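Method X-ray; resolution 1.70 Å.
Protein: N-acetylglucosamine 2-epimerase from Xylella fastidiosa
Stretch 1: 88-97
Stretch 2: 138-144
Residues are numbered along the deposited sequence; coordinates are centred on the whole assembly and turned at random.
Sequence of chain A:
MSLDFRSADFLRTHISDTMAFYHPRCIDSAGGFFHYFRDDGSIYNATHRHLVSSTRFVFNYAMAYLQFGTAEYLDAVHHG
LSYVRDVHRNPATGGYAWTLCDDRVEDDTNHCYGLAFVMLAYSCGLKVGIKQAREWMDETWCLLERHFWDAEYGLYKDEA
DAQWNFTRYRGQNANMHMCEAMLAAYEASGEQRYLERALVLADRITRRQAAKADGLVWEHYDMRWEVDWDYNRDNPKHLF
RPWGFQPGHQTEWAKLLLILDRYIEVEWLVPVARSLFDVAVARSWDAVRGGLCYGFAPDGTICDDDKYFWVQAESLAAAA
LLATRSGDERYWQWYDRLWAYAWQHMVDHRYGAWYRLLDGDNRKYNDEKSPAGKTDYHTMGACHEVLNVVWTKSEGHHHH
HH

Stretch 1 (88-97) HRNPATGGYA
Stretch 2 138-144: DETWCLL

Packing of an irregular loop (88-97) against one helix (138-144) in N-acetylglucosamine 2-epimerase from Xylella fastidiosa; the pair buries 234 Å², both sides summed. Stretch 2 is helical throughout and belongs to a longer helix, with phi/psi near -62/-43 and i to i+4 bonds C142 N to D138 O (2.9 Å), L143 N to E139 O (3.0 Å) and L144 N to T140 O (2.9 Å). Stretch 1 leaves a helix at R89 (-76/130), passes through N90 (-92/106), turns through P91 (-60/-28), A92 (-71/-33) and T93 (-114/-24), reverses at G94 (86/-7), and runs extended through G95 (-82/171), Y96 (-126/133) and A97 (-61/130). The backbones come nearest at G94 and L143, whose CA atoms are 7.1 Å apart.

Backbone bonds fold the loop back on itself. A97 N donates to H88 O (2.8 Å) and N90 N to G95 O (2.8 Å), tying its outgoing arm to its incoming one; G94 N to N90 O (2.8 Å) and T93 N to N90 O (3.3 Å) close the turn. Side chains reinforce it: A92 N donates to N90 OD1 (2.9 Å; N90 chi1 t), G95 N to T93 OG1 (3.1 Å; T93 chi1 p), and H88 ND1 to A97 O (2.8 Å; H88 chi1 m, chi2 -83°).

The van der Waals contact centres on L143 (chi1 t, chi2 p), which points toward the loop and rests its methyls on backbone carbonyls: L143 CD1 lies 3.8 Å from T93 O, and L143 CD2 lies 3.5 Å from G94 O. Glycine suits position 94 twice over. Its positive phi would jam a CB against the preceding carbonyl oxygen, and an ideal CB there would sit only 3.1 Å from L143 CD1.

The charged contact joins R89 and E139, both with CA-to-CB directed toward the partner stretch. R89 is extended (chi1, chi2 and chi3 all t, chi4 -95°); E139 has chi1 t, chi2 t and chi3 91°. R89 NE and E139 OE1 form a salt bridge at 3.4 Å, but the oxygen lies well out of the guanidinium plane, so no N-H points at it and the attraction is one of charge alone. E139 OE2 lies over one face of the guanidinium, and R89 NH2 approaches E139 CD to 3.4 Å: the carboxylate rests against the flat cation.

No direct hydrogen bond crosses between the stretches; a water supplies the link. Y96 (chi1 m, chi2 -98°) sets out sideways, but its end comes nearer the helix, leaving Y96 OH 3.7 Å from E139 OE1 and 4.4 Å from T140 OG1. Water 1 fills this gap, hydrogen-bonded to Y96 OH at 2.6 Å and donating to E139 OE1 at 2.5 Å and to T140 OG1 (T140 chi1 m) at 2.7 Å. E139 OE1 thus serves both the salt bridge and the water link.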

ATOM      1  N   HIS A  88       9.873  -0.794  17.934  1.00 23.25           N
ATOM      2  CA  HIS A  88       9.925   0.376  17.031  1.00 22.16           C
ATOM      3  C   HIS A  88       9.643   1.689  17.755  1.00 22.11           C
ATOM      4  O   HIS A  88      10.312   2.681  17.511  1.00 21.35           O
ATOM      5  CB  HIS A  88       8.948   0.265  15.844  1.00 22.08           C
ATOM      6  CG  HIS A  88       9.422  -0.650  14.764  1.00 18.69           C
ATOM      7  ND1 HIS A  88      10.305  -0.248  13.786  1.00 19.47           N
ATOM      8  CD2 HIS A  88       9.160  -1.961  14.531  1.00 20.27           C
ATOM      9  CE1 HIS A  88      10.519  -1.266  12.961  1.00 19.36           C
ATOM     10  NE2 HIS A  88       9.819  -2.309  13.379  1.00 18.18           N
ATOM     11  N   ARG A  89       8.651   1.687  18.618  1.00 22.20           N
ATOM     12  CA  ARG A  89       8.169   2.922  19.201  1.00 22.91           C
ATOM     13  C   ARG A  89       9.111   3.448  20.281  1.00 23.33           C
ATOM     14  O   ARG A  89       9.520   2.716  21.174  1.00 24.04           O
ATOM     15  CB  ARG A  89       6.802   2.727  19.790  1.00 23.44           C
ATOM     16  CG  ARG A  89       6.109   4.016  20.228  1.00 24.98           C
ATOM     17  CD  ARG A  89       4.727   3.738  20.793  1.00 26.21           C
ATOM     18  NE  ARG A  89       4.088   5.008  21.069  1.00 30.36           N
ATOM     19  CZ  ARG A  89       4.081   5.617  22.247  1.00 34.25           C
ATOM     20  NH1 ARG A  89       4.640   5.028  23.310  1.00 34.07           N
ATOM     21  NH2 ARG A  89       3.491   6.802  22.363  1.00 34.27           N
ATOM     22  N   ASN A  90       9.434   4.722  20.153  1.00 23.53           N
ATOM     23  CA  ASN A  90      10.230   5.465  21.123  1.00 25.47           C
ATOM     24  C   ASN A  90       9.273   6.132  22.124  1.00 27.15           C
ATOM     25  O   ASN A  90       8.548   7.089  21.780  1.00 26.60           O
ATOM     26  CB  ASN A  90      11.105   6.487  20.401  1.00 25.24           C
ATOM     27  CG  ASN A  90      11.957   7.299  21.349  1.00 27.55           C
ATOM     28  OD1 ASN A  90      11.746   7.269  22.568  1.00 29.84           O
ATOM     29  ND2 ASN A  90      12.909   8.040  20.794  1.00 28.60           N
ATOM     30  N   PRO A  91       9.213   5.600  23.353  1.00 29.85           N
ATOM     31  CA  PRO A  91       8.297   6.152  24.363  1.00 30.80           C
ATOM     32  C   PRO A  91       8.551   7.623  24.695  1.00 31.09           C
ATOM     33  O   PRO A  91       7.618   8.310  25.073  1.00 32.88           O
ATOM     34  CB  PRO A  91       8.581   5.276  25.606  1.00 31.78           C
ATOM     35  CG  PRO A  91       9.132   4.014  25.051  1.00 32.11           C
ATOM     36  CD  PRO A  91       9.987   4.457  23.897  1.00 30.42           C
ATOM     37  N   ALA A  92       9.789   8.097  24.542  1.00 31.06           N
ATOM     38  CA  ALA A  92      10.125   9.510  24.843  1.00 30.60           C
ATOM     39  C   ALA A  92       9.551  10.516  23.846  1.00 30.79           C
ATOM     40  O   ALA A  92       9.247  11.641  24.213  1.00 30.87           O
ATOM     41  CB  ALA A  92      11.639   9.686  24.918  1.00 30.99           C
ATOM     42  N   THR A  93       9.439  10.130  22.574  1.00 29.70           N
ATOM     43  CA  THR A  93       9.031  11.070  21.506  1.00 28.76           C
ATOM     44  C   THR A  93       7.667  10.706  20.895  1.00 27.83           C
ATOM     45  O   THR A  93       6.987  11.544  20.307  1.00 28.31           O
ATOM     46  CB  THR A  93      10.096  11.122  20.389  1.00 29.36           C
ATOM     47  OG1 THR A  93      10.203   9.841  19.734  1.00 26.85           O
ATOM     48  CG2 THR A  93      11.470  11.484  20.944  1.00 30.68           C
ATOM     49  N   GLY A  94       7.280   9.441  21.006  1.00 26.65           N
ATOM     50  CA  GLY A  94       6.079   8.955  20.326  1.00 25.88           C
ATOM     51  C   GLY A  94       6.374   8.526  18.885  1.00 24.98           C
ATOM     52  O   GLY A  94       5.531   7.943  18.239  1.00 24.73           O
ATOM     53  N   GLY A  95       7.585   8.773  18.398  1.00 24.09           N
ATOM     54  CA  GLY A  95       7.966   8.352  17.046  1.00 22.76           C
ATOM     55  C   GLY A  95       8.381   6.889  16.979  1.00 22.28           C
ATOM     56  O   GLY A  95       8.545   6.206  18.011  1.00 21.97           O
ATOM     57  N   TYR A  96       8.566   6.402  15.749  1.00 21.13           N
ATOM     58  CA  TYR A  96       8.799   4.987  15.490  1.00 20.25           C
ATOM     59  C   TYR A  96      10.046   4.844  14.688  1.00 20.97           C
ATOM     60  O   TYR A  96      10.181   5.524  13.680  1.00 23.55           O
ATOM     61  CB  TYR A  96       7.624   4.370  14.701  1.00 19.65           C
ATOM     62  CG  TYR A  96       6.365   4.248  15.499  1.00 19.16           C
ATOM     63  CD1 TYR A  96       6.025   3.036  16.110  1.00 18.71           C
ATOM     64  CD2 TYR A  96       5.486   5.335  15.637  1.00 17.60           C
ATOM     65  CE1 TYR A  96       4.880   2.918  16.848  1.00 20.32           C
ATOM     66  CE2 TYR A  96       4.355   5.239  16.361  1.00 17.88           C
ATOM     67  CZ  TYR A  96       4.024   4.034  16.984  1.00 17.05           C
ATOM     68  OH  TYR A  96       2.877   3.940  17.730  1.00 20.75           O
ATOM     69  N   ALA A  97      10.919   3.928  15.080  1.00 21.89           N
ATOM     70  CA  ALA A  97      12.134   3.659  14.319  1.00 21.99           C
ATOM     71  C   ALA A  97      11.762   3.192  12.920  1.00 20.93           C
ATOM     72  O   ALA A  97      10.959   2.272  12.774  1.00 20.79           O
ATOM     73  CB  ALA A  97      13.002   2.613  15.025  1.00 21.65           C
ATOM     74  N   ASP A 138      -5.974   6.654  18.612  1.00 21.19           N
ATOM     75  CA  ASP A 138      -6.129   8.025  19.061  1.00 22.39           C
ATOM     76  C   ASP A 138      -4.756   8.674  19.346  1.00 21.07           C
ATOM     77  O   ASP A 138      -4.523   9.820  18.963  1.00 22.19           O
ATOM     78  CB  ASP A 138      -7.094   8.129  20.256  1.00 22.27           C
ATOM     79  CG  ASP A 138      -7.240   9.556  20.741  1.00 29.13           C
ATOM     80  OD1 ASP A 138      -7.556  10.483  19.932  1.00 28.61           O
ATOM     81  OD2 ASP A 138      -6.938   9.759  21.938  1.00 34.71           O
ATOM     82  N   GLU A 139      -3.826   7.931  19.934  1.00 20.45           N
ATOM     83  CA  GLU A 139      -2.457   8.421  20.223  1.00 21.40           C
ATOM     84  C   GLU A 139      -1.751   8.763  18.924  1.00 21.23           C
ATOM     85  O   GLU A 139      -1.063   9.787  18.858  1.00 21.54           O
ATOM     86  CB  GLU A 139      -1.696   7.324  20.971  1.00 22.56           C
ATOM     87  CG  GLU A 139      -0.163   7.381  21.171  1.00 24.10           C
ATOM     88  CD  GLU A 139       0.356   5.967  21.430  1.00 29.73           C
ATOM     89  OE1 GLU A 139       0.737   5.261  20.441  1.00 29.07           O
ATOM     90  OE2 GLU A 139       0.248   5.505  22.600  1.00 30.03           O
ATOM     91  N   THR A 140      -1.957   7.925  17.887  1.00 19.26           N
ATOM     92  CA  THR A 140      -1.307   8.154  16.578  1.00 18.55           C
ATOM     93  C   THR A 140      -1.942   9.377  15.895  1.00 17.90           C
ATOM     94  O   THR A 140      -1.229  10.213  15.349  1.00 17.43           O
ATOM     95  CB  THR A 140      -1.420   6.908  15.699  1.00 18.55           C
ATOM     96  OG1 THR A 140      -0.893   5.785  16.416  1.00 18.33           O
ATOM     97  CG2 THR A 140      -0.649   7.087  14.354  1.00 19.12           C
ATOM     98  N   TRP A 141      -3.262   9.498  15.959  1.00 18.36           N
ATOM     99  CA  TRP A 141      -3.954  10.700  15.445  1.00 18.37           C
ATOM    100  C   TRP A 141      -3.357  11.974  16.120  1.00 19.59           C
ATOM    101  O   TRP A 141      -3.036  12.980  15.452  1.00 18.88           O
ATOM    102  CB  TRP A 141      -5.463  10.598  15.710  1.00 18.68           C
ATOM    103  CG  TRP A 141      -6.227  11.848  15.371  1.00 18.38           C
ATOM    104  CD1 TRP A 141      -6.427  12.924  16.202  1.00 19.93           C
ATOM    105  CD2 TRP A 141      -6.851  12.189  14.136  1.00 20.02           C
ATOM    106  NE1 TRP A 141      -7.141  13.880  15.563  1.00 19.73           N
ATOM    107  CE2 TRP A 141      -7.429  13.456  14.301  1.00 18.00           C
ATOM    108  CE3 TRP A 141      -7.037  11.519  12.908  1.00 19.76           C
ATOM    109  CZ2 TRP A 141      -8.133  14.096  13.287  1.00 16.64           C
ATOM    110  CZ3 TRP A 141      -7.740  12.153  11.918  1.00 18.64           C
ATOM    111  CH2 TRP A 141      -8.292  13.424  12.109  1.00 18.98           C
ATOM    112  N   CYS A 142      -3.234  11.938  17.439  1.00 18.66           N
ATOM    113  CA  CYS A 142      -2.726  13.104  18.170  1.00 20.49           C
ATOM    114  C   CYS A 142      -1.312  13.471  17.755  1.00 20.36           C
ATOM    115  O   CYS A 142      -1.029  14.651  17.543  1.00 20.78           O
ATOM    116  CB  CYS A 142      -2.816  12.902  19.660  1.00 21.06           C
ATOM    117  SG  CYS A 142      -4.505  12.993  20.205  1.00 25.56           S
ATOM    118  N   LEU A 143      -0.460  12.454  17.588  1.00 20.25           N
ATOM    119  CA  LEU A 143       0.918  12.645  17.148  1.00 20.10           C
ATOM    120  C   LEU A 143       0.980  13.276  15.746  1.00 20.41           C
ATOM    121  O   LEU A 143       1.751  14.242  15.531  1.00 20.84           O
ATOM    122  CB  LEU A 143       1.657  11.302  17.138  1.00 21.63           C
ATOM    123  CG  LEU A 143       3.156  11.452  16.842  1.00 21.53           C
ATOM    124  CD1 LEU A 143       3.952  11.862  18.081  1.00 25.24           C
ATOM    125  CD2 LEU A 143       3.667  10.138  16.195  1.00 24.63           C
ATOM    126  N   LEU A 144       0.166  12.754  14.819  1.00 18.44           N
ATOM    127  CA  LEU A 144       0.015  13.308  13.474  1.00 18.23           C
ATOM    128  C   LEU A 144      -0.486  14.752  13.517  1.00 18.38           C
ATOM    129  O   LEU A 144       0.015  15.616  12.791  1.00 18.08           O
ATOM    130  CB  LEU A 144      -0.909  12.401  12.631  1.00 18.53           C
ATOM    131  CG  LEU A 144      -0.251  11.077  12.237  1.00 16.63           C
ATOM    132  CD1 LEU A 144      -1.363  10.119  11.771  1.00 21.60           C
ATOM    133  CD2 LEU A 144       0.773  11.327  11.142  1.00 19.18           C
TER
HETATM  134  O   HOH W   1       1.255   5.997  18.082  1.00 21.76           O